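PDB 4Q9D: benzoylformate decarboxylase from Mycobacterium smegmatis, which belongs to the thiamine pyrophosphate-dependent enzyme family, is built from three alpha/beta domains around parallel sheets, and carries a magnesium ion in this model. Local coordinates for residues 9-14 / 137-142; 14-19 / 37-42; 130-135 / 157-162; 145-150 / 175-180. One frame throughout, in Å; residues are numbered along the deposited sequence.

Contact 1 (9-14 / 137-142); sequences DVTYDL and DVPAAF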
loop_
_atom_site.group_PDB
_atom_site.type_symbol
_atom_site.label_atom_id
_atom_site.label_comp_id
_atom_site.label_asym_id
_atom_site.label_seq_id
_atom_site.Cartn_x
_atom_site.Cartn_y
_atom_site.Cartn_z
ATOM N N ASP B 9 5.864 23.044 22.366
ATOM C CA ASP B 9 5.630 23.159 23.815
ATOM C C ASP B 9 4.637 22.133 24.325
ATOM O O ASP B 9 4.904 21.397 25.288
ATOM C CB ASP B 9 5.075 24.553 24.203
ATOM C CG ASP B 9 6.069 25.682 23.955
ATOM O OD1 ASP B 9 7.285 25.469 24.145
ATOM O OD2 ASP B 9 5.626 26.779 23.550
ATOM N N VAL B 10 3.450 22.134 23.729
ATOM C CA VAL B 10 2.400 21.298 24.261
ATOM C C VAL B 10 2.640 19.801 23.963
ATOM O O VAL B 10 2.131 18.940 24.688
ATOM C CB VAL B 10 0.982 21.770 23.809
ATOM C CG1 VAL B 10 0.828 23.296 24.030
ATOM C CG2 VAL B 10 0.721 21.432 22.373
ATOM N N THR B 11 3.395 19.485 22.912
ATOM C CA THR B 11 3.630 18.066 22.598
ATOM C C THR B 11 4.581 17.456 23.639
ATOM O O THR B 11 4.298 16.401 24.196
ATOM C CB THR B 11 4.216 17.849 21.198
ATOM O OG1 THR B 11 3.297 18.328 20.219
ATOM C CG2 THR B 11 4.467 16.351 20.939
ATOM N N TYR B 12 5.695 18.131 23.914
ATOM C CA TYR B 12 6.582 17.670 24.983
ATOM C C TYR B 12 5.866 17.630 26.338
ATOM O O TYR B 12 6.069 16.706 27.123
ATOM C CB TYR B 12 7.824 18.547 25.047
ATOM C CG TYR B 12 8.887 18.106 24.074
ATOM C CD1 TYR B 12 9.752 17.050 24.393
ATOM C CD2 TYR B 12 9.011 18.705 22.822
ATOM C CE1 TYR B 12 10.725 16.629 23.496
ATOM C CE2 TYR B 12 9.989 18.298 21.922
ATOM C CZ TYR B 12 10.845 17.255 22.268
ATOM O OH TYR B 12 11.838 16.846 21.399
ATOM N N ASP B 13 4.993 18.606 26.610
ATOM C CA ASP B 13 4.195 18.538 27.834
ATOM C C ASP B 13 3.363 17.257 27.880
ATOM O O ASP B 13 3.230 16.646 28.928
ATOM C CB ASP B 13 3.272 19.764 27.976
ATOM C CG ASP B 13 4.047 21.037 28.380
ATOM O OD1 ASP B 13 5.223 20.922 28.773
ATOM O OD2 ASP B 13 3.484 22.141 28.297
ATOM N N LEU B 14 2.777 16.866 26.747
ATOM C CA LEU B 14 1.969 15.649 26.710
ATOM C C LEU B 14 2.864 14.421 26.888
ATOM O O LEU B 14 2.543 13.516 27.654
ATOM C CB LEU B 14 1.197 15.532 25.385
ATOM C CG LEU B 14 0.528 14.182 25.119
ATOM C CD1 LEU B 14 -0.597 13.954 26.137
ATOM C CD2 LEU B 14 -0.034 14.186 23.708
ATOM N N ASP B 137 -2.688 19.409 14.770
ATOM C CA ASP B 137 -3.098 18.085 15.230
ATOM C C ASP B 137 -1.909 17.210 15.632
ATOM O O ASP B 137 -2.102 16.073 16.034
ATOM C CB ASP B 137 -3.855 17.328 14.138
ATOM C CG ASP B 137 -5.185 17.923 13.837
ATOM O OD1 ASP B 137 -5.825 18.499 14.762
ATOM O OD2 ASP B 137 -5.592 17.785 12.670
ATOM N N VAL B 138 -0.694 17.732 15.526
ATOM C CA VAL B 138 0.482 16.942 15.926
ATOM C C VAL B 138 0.324 16.404 17.370
ATOM O O VAL B 138 0.500 15.214 17.604
ATOM C CB VAL B 138 1.772 17.746 15.717
ATOM C CG1 VAL B 138 2.977 17.121 16.433
ATOM C CG2 VAL B 138 2.030 17.897 14.233
ATOM N N PRO B 139 -0.077 17.264 18.330
ATOM C CA PRO B 139 -0.207 16.745 19.704
ATOM C C PRO B 139 -1.245 15.631 19.822
ATOM O O PRO B 139 -0.941 14.574 20.400
ATOM C CB PRO B 139 -0.640 17.988 20.531
ATOM C CG PRO B 139 -0.087 19.168 19.739
ATOM C CD PRO B 139 -0.308 18.725 18.265
ATOM N N ALA B 140 -2.451 15.842 19.297
ATOM C CA ALA B 140 -3.450 14.761 19.326
ATOM C C ALA B 140 -2.943 13.507 18.586
ATOM O O ALA B 140 -3.327 12.398 18.937
ATOM C CB ALA B 140 -4.788 15.221 18.721
ATOM N N ALA B 141 -2.102 13.683 17.564
ATOM C CA ALA B 141 -1.573 12.534 16.793
ATOM C C ALA B 141 -0.629 11.688 17.652
ATOM O O ALA B 141 -0.651 10.447 17.607
ATOM C CB ALA B 141 -0.859 13.000 15.552
ATOM N N PHE B 142 0.173 12.354 18.474
ATOM C CA PHE B 142 0.983 11.634 19.466
ATOM C C PHE B 142 0.121 10.874 20.470
ATOM O O PHE B 142 0.425 9.720 20.819
ATOM C CB PHE B 142 1.980 12.572 20.161
ATOM C CG PHE B 142 3.266 12.761 19.389
ATOM C CD1 PHE B 142 3.385 13.768 18.430
ATOM C CD2 PHE B 142 4.356 11.952 19.634
ATOM C CE1 PHE B 142 4.570 13.956 17.742
ATOM C CE2 PHE B 142 5.563 12.132 18.921
ATOM C CZ PHE B 142 5.657 13.133 17.973
#
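Thr11 and Pro139 meet at the centre of a buried helix-helix packing contact between the middle of helix 7-18 and the first turn of helix 138-150 in the N-terminal alpha/beta domain. The two short segments run almost parallel, with axes 9.2 Å apart and a signed crossing angle of -17°. The CA atoms of Thr11 and Pro139 come within 5.0 Å, a close approach, consistent with the compact side chains on both sides. The Pro139 ring pushes its CG between two neighbours on the other helix. Pro139 CG lies 3.6 Å from Val10 CG2 and 3.5 Å from Thr11 OG1. That hydroxyl oxygen makes only a van der Waals contact here, since it is hydrogen-bonded to the carbonyl of Val7 one turn earlier. With OG1 anti to the carbonyl carbon (chi1 -62°), the methyl of Thr11 is swung toward Phe142. Thr11 CG2 then sits over one face of the aromatic ring, displaced toward the CD1 rim, in a CH-pi contact 4.1 Å from the centroid. One turn further on, Leu14 CD2 rests 3.5 Å from Pro139 O and reaches the CB of Phe142 more loosely. Below the pair, Val138, Ala141 and Phe142 pack on strand 157-162. Near-parallel helices laid side by side next to a parallel sheet are typical of the layered alpha/beta fold of thiamine pyrophosphate-binding domains.

Contact 2 (14-19 / 37-42); sequences LLRKLG and DFPEDF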
loop_
_atom_site.group_PDB
_atom_site.type_symbol
_atom_site.label_atom_id
_atom_site.label_comp_id
_atom_site.label_asym_id
_atom_site.label_seq_id
_atom_site.Cartn_x
_atom_site.Cartn_y
_atom_site.Cartn_z
ATOM N N LEU B 14 2.777 16.866 26.747
ATOM C CA LEU B 14 1.969 15.649 26.710
ATOM C C LEU B 14 2.864 14.421 26.888
ATOM O O LEU B 14 2.543 13.516 27.654
ATOM C CB LEU B 14 1.197 15.532 25.385
ATOM C CG LEU B 14 0.528 14.182 25.119
ATOM C CD1 LEU B 14 -0.597 13.954 26.137
ATOM C CD2 LEU B 14 -0.034 14.186 23.708
ATOM N N LEU B 15 3.979 14.400 26.162
ATOM C CA LEU B 15 4.918 13.286 26.237
ATOM C C LEU B 15 5.337 13.060 27.698
ATOM O O LEU B 15 5.363 11.925 28.178
ATOM C CB LEU B 15 6.155 13.577 25.341
ATOM C CG LEU B 15 5.919 13.583 23.820
ATOM C CD1 LEU B 15 7.211 13.879 23.095
ATOM C CD2 LEU B 15 5.317 12.214 23.343
ATOM N N ARG B 16 5.654 14.141 28.410
ATOM C CA ARG B 16 6.022 14.021 29.835
ATOM C C ARG B 16 4.900 13.362 30.636
ATOM O O ARG B 16 5.158 12.435 31.403
ATOM C CB ARG B 16 6.385 15.398 30.443
ATOM C CG ARG B 16 6.861 15.372 31.908
ATOM C CD ARG B 16 7.131 16.813 32.440
ATOM N NE ARG B 16 8.254 17.422 31.732
ATOM C CZ ARG B 16 8.145 18.386 30.825
ATOM N NH1 ARG B 16 6.946 18.897 30.523
ATOM N NH2 ARG B 16 9.243 18.851 30.235
ATOM N N LYS B 17 3.661 13.840 30.477
ATOM C CA LYS B 17 2.520 13.233 31.191
ATOM C C LYS B 17 2.333 11.756 30.868
ATOM O O LYS B 17 1.932 10.989 31.731
ATOM C CB LYS B 17 1.219 13.979 30.890
ATOM C CG LYS B 17 1.227 15.443 31.403
ATOM C CD LYS B 17 -0.038 16.198 30.987
ATOM C CE LYS B 17 0.082 17.692 31.286
ATOM N NZ LYS B 17 -1.041 18.452 30.671
ATOM N N LEU B 18 2.640 11.362 29.630
ATOM C CA LEU B 18 2.491 9.973 29.195
ATOM C C LEU B 18 3.655 9.105 29.663
ATOM O O LEU B 18 3.588 7.875 29.582
ATOM C CB LEU B 18 2.395 9.897 27.657
ATOM C CG LEU B 18 1.143 10.548 27.076
ATOM C CD1 LEU B 18 1.077 10.353 25.572
ATOM C CD2 LEU B 18 -0.075 9.927 27.734
ATOM N N GLY B 19 4.728 9.738 30.134
ATOM C CA GLY B 19 5.910 9.001 30.560
ATOM C C GLY B 19 6.910 8.763 29.444
ATOM O O GLY B 19 7.923 8.070 29.633
ATOM N N ASP B 37 15.656 22.758 21.759
ATOM C CA ASP B 37 15.092 23.040 23.082
ATOM C C ASP B 37 14.548 21.787 23.736
ATOM O O ASP B 37 13.489 21.813 24.355
ATOM C CB ASP B 37 13.956 24.044 22.982
ATOM C CG ASP B 37 14.453 25.435 22.734
ATOM O OD1 ASP B 37 15.488 25.773 23.339
ATOM O OD2 ASP B 37 13.831 26.166 21.929
ATOM N N PHE B 38 15.246 20.686 23.535
ATOM C CA PHE B 38 14.868 19.421 24.136
ATOM C C PHE B 38 14.764 19.670 25.651
ATOM O O PHE B 38 15.715 20.168 26.243
ATOM C CB PHE B 38 16.000 18.429 23.814
ATOM C CG PHE B 38 15.668 16.991 24.061
ATOM C CD1 PHE B 38 14.749 16.317 23.245
ATOM C CD2 PHE B 38 16.336 16.282 25.056
ATOM C CE1 PHE B 38 14.469 14.964 23.448
ATOM C CE2 PHE B 38 16.083 14.916 25.257
ATOM C CZ PHE B 38 15.147 14.259 24.457
ATOM N N PRO B 39 13.630 19.302 26.289
ATOM C CA PRO B 39 13.476 19.574 27.728
ATOM C C PRO B 39 14.556 18.928 28.580
ATOM O O PRO B 39 15.063 17.838 28.274
ATOM C CB PRO B 39 12.120 18.956 28.063
ATOM C CG PRO B 39 11.372 18.965 26.763
ATOM C CD PRO B 39 12.437 18.627 25.742
ATOM N N GLU B 40 14.912 19.630 29.646
ATOM C CA GLU B 40 16.013 19.239 30.523
ATOM C C GLU B 40 15.763 17.907 31.251
ATOM O O GLU B 40 16.697 17.162 31.542
ATOM C CB GLU B 40 16.285 20.360 31.543
ATOM C CG GLU B 40 17.545 20.149 32.355
ATOM C CD GLU B 40 18.782 20.091 31.474
ATOM O OE1 GLU B 40 18.767 20.718 30.387
ATOM O OE2 GLU B 40 19.761 19.411 31.861
ATOM N N ASP B 41 14.505 17.602 31.539
ATOM C CA ASP B 41 14.184 16.369 32.249
ATOM C C ASP B 41 13.965 15.178 31.280
ATOM O O ASP B 41 13.611 14.084 31.711
ATOM C CB ASP B 41 12.924 16.588 33.086
ATOM C CG ASP B 41 11.727 17.008 32.225
ATOM O OD1 ASP B 41 11.918 17.822 31.306
ATOM O OD2 ASP B 41 10.602 16.527 32.453
ATOM N N PHE B 42 14.135 15.401 29.980
ATOM C CA PHE B 42 14.025 14.303 29.004
ATOM C C PHE B 42 15.419 13.751 28.746
ATOM O O PHE B 42 16.395 14.451 28.959
ATOM C CB PHE B 42 13.461 14.797 27.670
ATOM C CG PHE B 42 11.952 14.794 27.589
ATOM C CD1 PHE B 42 11.304 14.122 26.554
ATOM C CD2 PHE B 42 11.193 15.484 28.514
ATOM C CE1 PHE B 42 9.914 14.134 26.452
ATOM C CE2 PHE B 42 9.809 15.504 28.440
ATOM C CZ PHE B 42 9.151 14.822 27.395
#
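Arg16 NE donates a short, almost straight hydrogen bond to Asp41 OD2 (2.6 Å, 174°), one arm of a bidentate salt bridge that ties helix 7-18 to the loop leading into strand 43-46. The helix closes in a Schellman motif at Gly19, whose positive phi ends the last turn, while the partner loop makes a type I beta turn from Pro39 to Phe42. The second arm runs from Arg16 NH2 to Asp41 OD1 (3.1 Å), received on the syn side. The guanidinium therefore grips side-on through NE and one NH, an oxygen to each nitrogen, with the two flat groups only 18° from coplanar. Arg16 gets there by leaving the helix extended, CG anti to the backbone N, and bending at chi3 (-66°). Its other terminal nitrogen, NH1, bridges to Asp13 OD1 on the same helix. Two carboxylates thus share the one guanidinium, which probably offsets its charge well and fixes its rotation. Beneath the polar pair the contact turns apolar. Phe42 places CE2 over one face of the guanidinium and lies edge-on to the helix, its CZ 3.7 Å from Arg16 N and 3.8 Å from Leu15 CB. Tyr12 meets the same ring edge-to-face, while Phe38 on the outer part of the loop packs on Pro480 of a neighbouring subunit. At the rim of the salt bridge, near the guanidinium plane, Pro39 CB lies 3.6 Å from Arg16 NH2.

Contact 3 (130-135 / 157-162); sequences YEPARA and VFLSIP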
loop_
_atom_site.group_PDB
_atom_site.type_symbol
_atom_site.label_atom_id
_atom_site.label_comp_id
_atom_site.label_asym_id
_atom_site.label_seq_id
_atom_site.Cartn_x
_atom_site.Cartn_y
_atom_site.Cartn_z
ATOM N N TYR B 130 0.942 7.409 10.087
ATOM C CA TYR B 130 0.155 8.641 9.918
ATOM C C TYR B 130 1.025 9.878 9.763
ATOM O O TYR B 130 2.076 9.974 10.394
ATOM C CB TYR B 130 -0.739 8.803 11.146
ATOM C CG TYR B 130 -1.789 9.887 11.073
ATOM C CD1 TYR B 130 -2.864 9.796 10.189
ATOM C CD2 TYR B 130 -1.738 10.979 11.933
ATOM C CE1 TYR B 130 -3.858 10.796 10.154
ATOM C CE2 TYR B 130 -2.731 11.962 11.917
ATOM C CZ TYR B 130 -3.772 11.877 11.030
ATOM O OH TYR B 130 -4.730 12.878 11.045
ATOM N N GLU B 131 0.591 10.807 8.916
ATOM C CA GLU B 131 1.188 12.142 8.827
ATOM C C GLU B 131 0.045 13.144 9.013
ATOM O O GLU B 131 -0.878 13.147 8.220
ATOM C CB GLU B 131 1.774 12.349 7.443
ATOM C CG GLU B 131 2.534 13.691 7.246
ATOM C CD GLU B 131 3.470 13.600 6.049
ATOM O OE1 GLU B 131 4.662 13.198 6.206
ATOM O OE2 GLU B 131 3.012 13.884 4.945
ATOM N N PRO B 132 0.086 13.977 10.070
ATOM C CA PRO B 132 -1.073 14.856 10.337
ATOM C C PRO B 132 -1.422 15.780 9.165
ATOM O O PRO B 132 -0.540 16.276 8.477
ATOM C CB PRO B 132 -0.609 15.687 11.527
ATOM C CG PRO B 132 0.371 14.764 12.251
ATOM C CD PRO B 132 1.109 14.059 11.134
ATOM N N ALA B 133 -2.715 15.993 8.966
ATOM C CA ALA B 133 -3.259 16.870 7.915
ATOM C C ALA B 133 -2.933 18.343 8.216
ATOM O O ALA B 133 -3.068 19.192 7.347
ATOM C CB ALA B 133 -4.772 16.697 7.858
ATOM N N ARG B 134 -2.512 18.646 9.448
ATOM C CA ARG B 134 -2.140 20.020 9.779
ATOM C C ARG B 134 -1.292 20.051 11.051
ATOM O O ARG B 134 -1.402 19.147 11.884
ATOM C CB ARG B 134 -3.392 20.892 9.923
ATOM C CG ARG B 134 -4.254 20.489 11.084
ATOM C CD ARG B 134 -5.434 21.470 11.366
ATOM N NE ARG B 134 -6.127 20.990 12.576
ATOM C CZ ARG B 134 -6.930 21.726 13.342
ATOM N NH1 ARG B 134 -7.180 22.983 13.029
ATOM N NH2 ARG B 134 -7.474 21.204 14.422
ATOM N N ALA B 135 -0.443 21.074 11.177
ATOM C CA ALA B 135 0.440 21.242 12.339
ATOM C C ALA B 135 -0.286 21.121 13.666
ATOM O O ALA B 135 0.237 20.548 14.624
ATOM C CB ALA B 135 1.162 22.575 12.281
ATOM N N VAL B 157 4.135 1.923 16.030
ATOM C CA VAL B 157 3.378 2.774 15.116
ATOM C C VAL B 157 4.306 3.831 14.538
ATOM O O VAL B 157 5.385 4.076 15.086
ATOM C CB VAL B 157 2.167 3.434 15.820
ATOM C CG1 VAL B 157 1.249 2.358 16.431
ATOM C CG2 VAL B 157 2.653 4.389 16.896
ATOM N N PHE B 158 3.893 4.453 13.425
ATOM C CA PHE B 158 4.736 5.419 12.735
ATOM C C PHE B 158 4.028 6.781 12.560
ATOM O O PHE B 158 2.874 6.862 12.098
ATOM C CB PHE B 158 5.170 4.868 11.360
ATOM C CG PHE B 158 6.037 5.820 10.560
ATOM C CD1 PHE B 158 7.394 5.966 10.843
ATOM C CD2 PHE B 158 5.510 6.527 9.497
ATOM C CE1 PHE B 158 8.208 6.823 10.085
ATOM C CE2 PHE B 158 6.302 7.406 8.755
ATOM C CZ PHE B 158 7.645 7.562 9.044
ATOM N N LEU B 159 4.741 7.846 12.898
ATOM C CA LEU B 159 4.234 9.212 12.725
ATOM C C LEU B 159 5.266 10.011 11.991
ATOM O O LEU B 159 6.415 10.082 12.424
ATOM C CB LEU B 159 4.052 9.879 14.083
ATOM C CG LEU B 159 2.690 9.953 14.748
ATOM C CD1 LEU B 159 2.867 10.754 16.040
ATOM C CD2 LEU B 159 1.700 10.668 13.825
ATOM N N SER B 160 4.854 10.631 10.896
ATOM C CA SER B 160 5.728 11.464 10.086
ATOM C C SER B 160 5.329 12.922 10.351
ATOM O O SER B 160 4.143 13.255 10.220
ATOM C CB SER B 160 5.464 11.173 8.622
ATOM O OG SER B 160 6.362 11.924 7.824
ATOM N N ILE B 161 6.286 13.779 10.714
ATOM C CA ILE B 161 5.949 15.173 11.086
ATOM C C ILE B 161 6.745 16.204 10.275
ATOM O O ILE B 161 7.960 16.377 10.476
ATOM C CB ILE B 161 6.186 15.470 12.590
ATOM C CG1 ILE B 161 5.639 14.334 13.501
ATOM C CG2 ILE B 161 5.617 16.862 12.965
ATOM C CD1 ILE B 161 4.132 14.218 13.415
ATOM N N PRO B 162 6.065 16.899 9.357
ATOM C CA PRO B 162 6.692 18.006 8.602
ATOM C C PRO B 162 7.431 18.983 9.546
ATOM O O PRO B 162 6.910 19.379 10.586
ATOM C CB PRO B 162 5.505 18.684 7.917
ATOM C CG PRO B 162 4.500 17.536 7.704
ATOM C CD PRO B 162 4.647 16.703 9.004
#
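Tyr130 and Leu159 lie side by side where the end of strand 128-130 pairs in parallel with strand 157-162. The Tyr130 backbone straddles Leu159, taking Phe158 O through its N (2.8 Å, a bent bond) and giving its O to Ser160 N (2.9 Å, nearly straight). Their side chains leave on the same face of the sheet, and the methyl Leu159 CD2 butts in plane against the edge of the Tyr130 ring, 3.9 Å from Tyr130 CD2. That ring also stacks on Trp128. Beyond the paired residue the chain veers off, and Pro132 is the bump that fills the gap: its CD nestles 3.3 Å from Ser160 O and 3.8 Å from Ile161 CD1. Glu131 lies over the opposite face. Its chain runs out extended from CG anti to the backbone N (chi1 -176°), past Ser160 O, with CG beside Pro162 CD, so that the carboxylate comes alongside the Ser160 side chain. Ser160 OG donates to Glu131 OE1 (2.7 Å), meeting its anti lone pair, while Gln101 NE2 on strand 95-101 donates to the same oxygen. Two donors thus hold the carboxylate across three neighbouring chain segments. Further along, Ala133 O accepts a bond from Arg104 of a neighbouring subunit. Two adjacent parallel strands joined through helix 138-150 form a beta-alpha-beta crossover, here at the end of the sheet whose 2-1-3-4-6-5 strand order marks thiamine pyrophosphate-binding domains.

Contact 4 (145-150 / 175-180); sequences AYAVAM and AVRSVS. With FMT (formic acid), chain G.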
loop_
_atom_site.group_PDB
_atom_site.type_symbol
_atom_site.label_atom_id
_atom_site.label_comp_id
_atom_site.label_asym_id
_atom_site.label_seq_id
_atom_site.Cartn_x
_atom_site.Cartn_y
_atom_site.Cartn_z
ATOM N N ALA B 145 -1.072 7.969 18.696
ATOM C CA ALA B 145 -0.018 6.984 18.447
ATOM C C ALA B 145 0.137 6.094 19.681
ATOM O O ALA B 145 0.220 4.863 19.567
ATOM C CB ALA B 145 1.313 7.642 18.094
ATOM N N TYR B 146 0.165 6.729 20.853
ATOM C CA TYR B 146 0.262 6.030 22.142
ATOM C C TYR B 146 -0.934 5.104 22.341
ATOM O O TYR B 146 -0.774 3.968 22.759
ATOM C CB TYR B 146 0.327 7.067 23.303
ATOM C CG TYR B 146 0.346 6.469 24.721
ATOM C CD1 TYR B 146 1.518 6.466 25.475
ATOM C CD2 TYR B 146 -0.815 5.968 25.311
ATOM C CE1 TYR B 146 1.540 5.959 26.770
ATOM C CE2 TYR B 146 -0.802 5.445 26.604
ATOM C CZ TYR B 146 0.374 5.441 27.321
ATOM O OH TYR B 146 0.392 4.929 28.601
ATOM N N ALA B 147 -2.138 5.594 22.036
ATOM C CA ALA B 147 -3.332 4.773 22.151
ATOM C C ALA B 147 -3.255 3.515 21.281
ATOM O O ALA B 147 -3.584 2.401 21.740
ATOM C CB ALA B 147 -4.598 5.597 21.815
ATOM N N VAL B 148 -2.808 3.671 20.037
ATOM C CA VAL B 148 -2.759 2.515 19.134
ATOM C C VAL B 148 -1.675 1.518 19.582
ATOM O O VAL B 148 -1.931 0.333 19.660
ATOM C CB VAL B 148 -2.509 2.892 17.676
ATOM C CG1 VAL B 148 -2.303 1.587 16.804
ATOM C CG2 VAL B 148 -3.662 3.780 17.121
ATOM N N ALA B 149 -0.483 2.029 19.880
ATOM C CA ALA B 149 0.631 1.223 20.335
ATOM C C ALA B 149 0.286 0.401 21.579
ATOM O O ALA B 149 0.739 -0.730 21.711
ATOM C CB ALA B 149 1.871 2.124 20.638
ATOM N N MET B 150 -0.493 0.985 22.490
ATOM C CA MET B 150 -0.672 0.434 23.833
ATOM C C MET B 150 -1.880 -0.466 23.959
ATOM O O MET B 150 -1.927 -1.285 24.870
ATOM C CB MET B 150 -0.744 1.549 24.880
ATOM C CG MET B 150 0.595 2.259 25.109
ATOM S SD MET B 150 1.803 1.137 25.895
ATOM C CE MET B 150 1.174 1.110 27.589
ATOM N N ALA B 175 -5.115 17.136 25.215
ATOM C CA ALA B 175 -5.886 16.268 26.089
ATOM C C ALA B 175 -5.065 15.022 26.412
ATOM O O ALA B 175 -4.326 14.514 25.563
ATOM C CB ALA B 175 -7.208 15.877 25.430
ATOM N N VAL B 176 -5.168 14.560 27.648
ATOM C CA VAL B 176 -4.421 13.410 28.116
ATOM C C VAL B 176 -5.433 12.291 28.256
ATOM O O VAL B 176 -6.405 12.405 29.004
ATOM C CB VAL B 176 -3.727 13.703 29.476
ATOM C CG1 VAL B 176 -2.833 12.518 29.920
ATOM C CG2 VAL B 176 -2.890 14.973 29.378
ATOM N N ARG B 177 -5.239 11.214 27.515
ATOM C CA ARG B 177 -6.192 10.115 27.584
ATOM C C ARG B 177 -5.503 8.905 28.129
ATOM O O ARG B 177 -4.274 8.863 28.156
ATOM C CB ARG B 177 -6.725 9.801 26.193
ATOM C CG ARG B 177 -7.460 10.972 25.577
ATOM C CD ARG B 177 -8.204 10.467 24.337
ATOM N NE ARG B 177 -7.329 10.286 23.158
ATOM C CZ ARG B 177 -7.233 9.158 22.454
ATOM N NH1 ARG B 177 -7.907 8.070 22.822
ATOM N NH2 ARG B 177 -6.473 9.124 21.366
ATOM N N SER B 178 -6.297 7.910 28.526
ATOM C CA SER B 178 -5.774 6.609 28.911
ATOM C C SER B 178 -6.606 5.544 28.219
ATOM O O SER B 178 -7.787 5.760 27.949
ATOM C CB SER B 178 -5.794 6.408 30.451
ATOM O OG SER B 178 -7.136 6.277 30.940
ATOM N N VAL B 179 -5.990 4.395 27.931
ATOM C CA VAL B 179 -6.639 3.318 27.177
ATOM C C VAL B 179 -6.495 1.956 27.899
ATOM O O VAL B 179 -5.674 1.814 28.796
ATOM C CB VAL B 179 -6.040 3.218 25.753
ATOM C CG1 VAL B 179 -6.248 4.536 25.014
ATOM C CG2 VAL B 179 -4.512 2.878 25.810
ATOM N N SER B 180 -7.336 0.993 27.540
ATOM C CA SER B 180 -7.156 -0.416 27.901
ATOM C C SER B 180 -5.820 -0.944 27.385
ATOM O O SER B 180 -5.563 -0.821 26.188
ATOM C CB SER B 180 -8.195 -1.252 27.146
ATOM O OG SER B 180 -9.419 -1.202 27.784
HETATM C C FMT G . -2.680 3.418 29.188
HETATM O O1 FMT G . -1.453 3.504 29.349
HETATM O O2 FMT G . -3.361 4.403 28.867
#
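An extended loop passes the last turns of helix 138-150, the CA atoms of Ala147 and Val179 coming within 6.2 Å. The small Ala147 side chain is consistent with this approach; Ala147 CB meets Val179 CG1 at 3.8 Å. The other methyl, Val179 CG2, occupies the position between backbone N and carbonyl carbon and rests against Met150 CB, 4.1 Å away. Arg177 reaches back past the Ala147 methyl, but its NH2 is bonded to Ala306 O of a neighbouring subunit. The loop leads from the N-terminal alpha/beta domain toward strand 183-185, and here it is also part of a subunit interface, where Ser178 OG meets Asp312 and Ser180 OG meets Val315 of that same subunit. A formic acid molecule, probably from the crystallisation liquor, spans the two segments. Val179 N donates to its O2 (2.8 Å, 168°), and Tyr146 OH to O1, at a separation too short for its detail to be trusted. Tyr146 swings CG anti to the backbone N (chi1 176°) and turns its ring edge toward the ligand carbon, while Met150 CG sits over the centre of one ring face.

Contacts 1, 3 and 4 are buried, whereas contact 2 is only partly so and reaches solvent through its salt bridge. Helix 7-18 serves contacts 1 and 2, which share Leu14. Helix 138-150 serves contacts 1 and 4, and strand 157-162, which follows it, carries contact 3, with Phe142 and Ala145 packing on Leu159. The chemistry changes with position: methyl and ring packing between helices in contact 1, paired charges at the outer loop in contact 2, backbone bonds and a serine-carboxylate bond at the sheet edge in contact 3, and apolar packing beside an intersubunit polar network in contact 4. Contacts 2 and 4 still touch, through Leu18 and Tyr146.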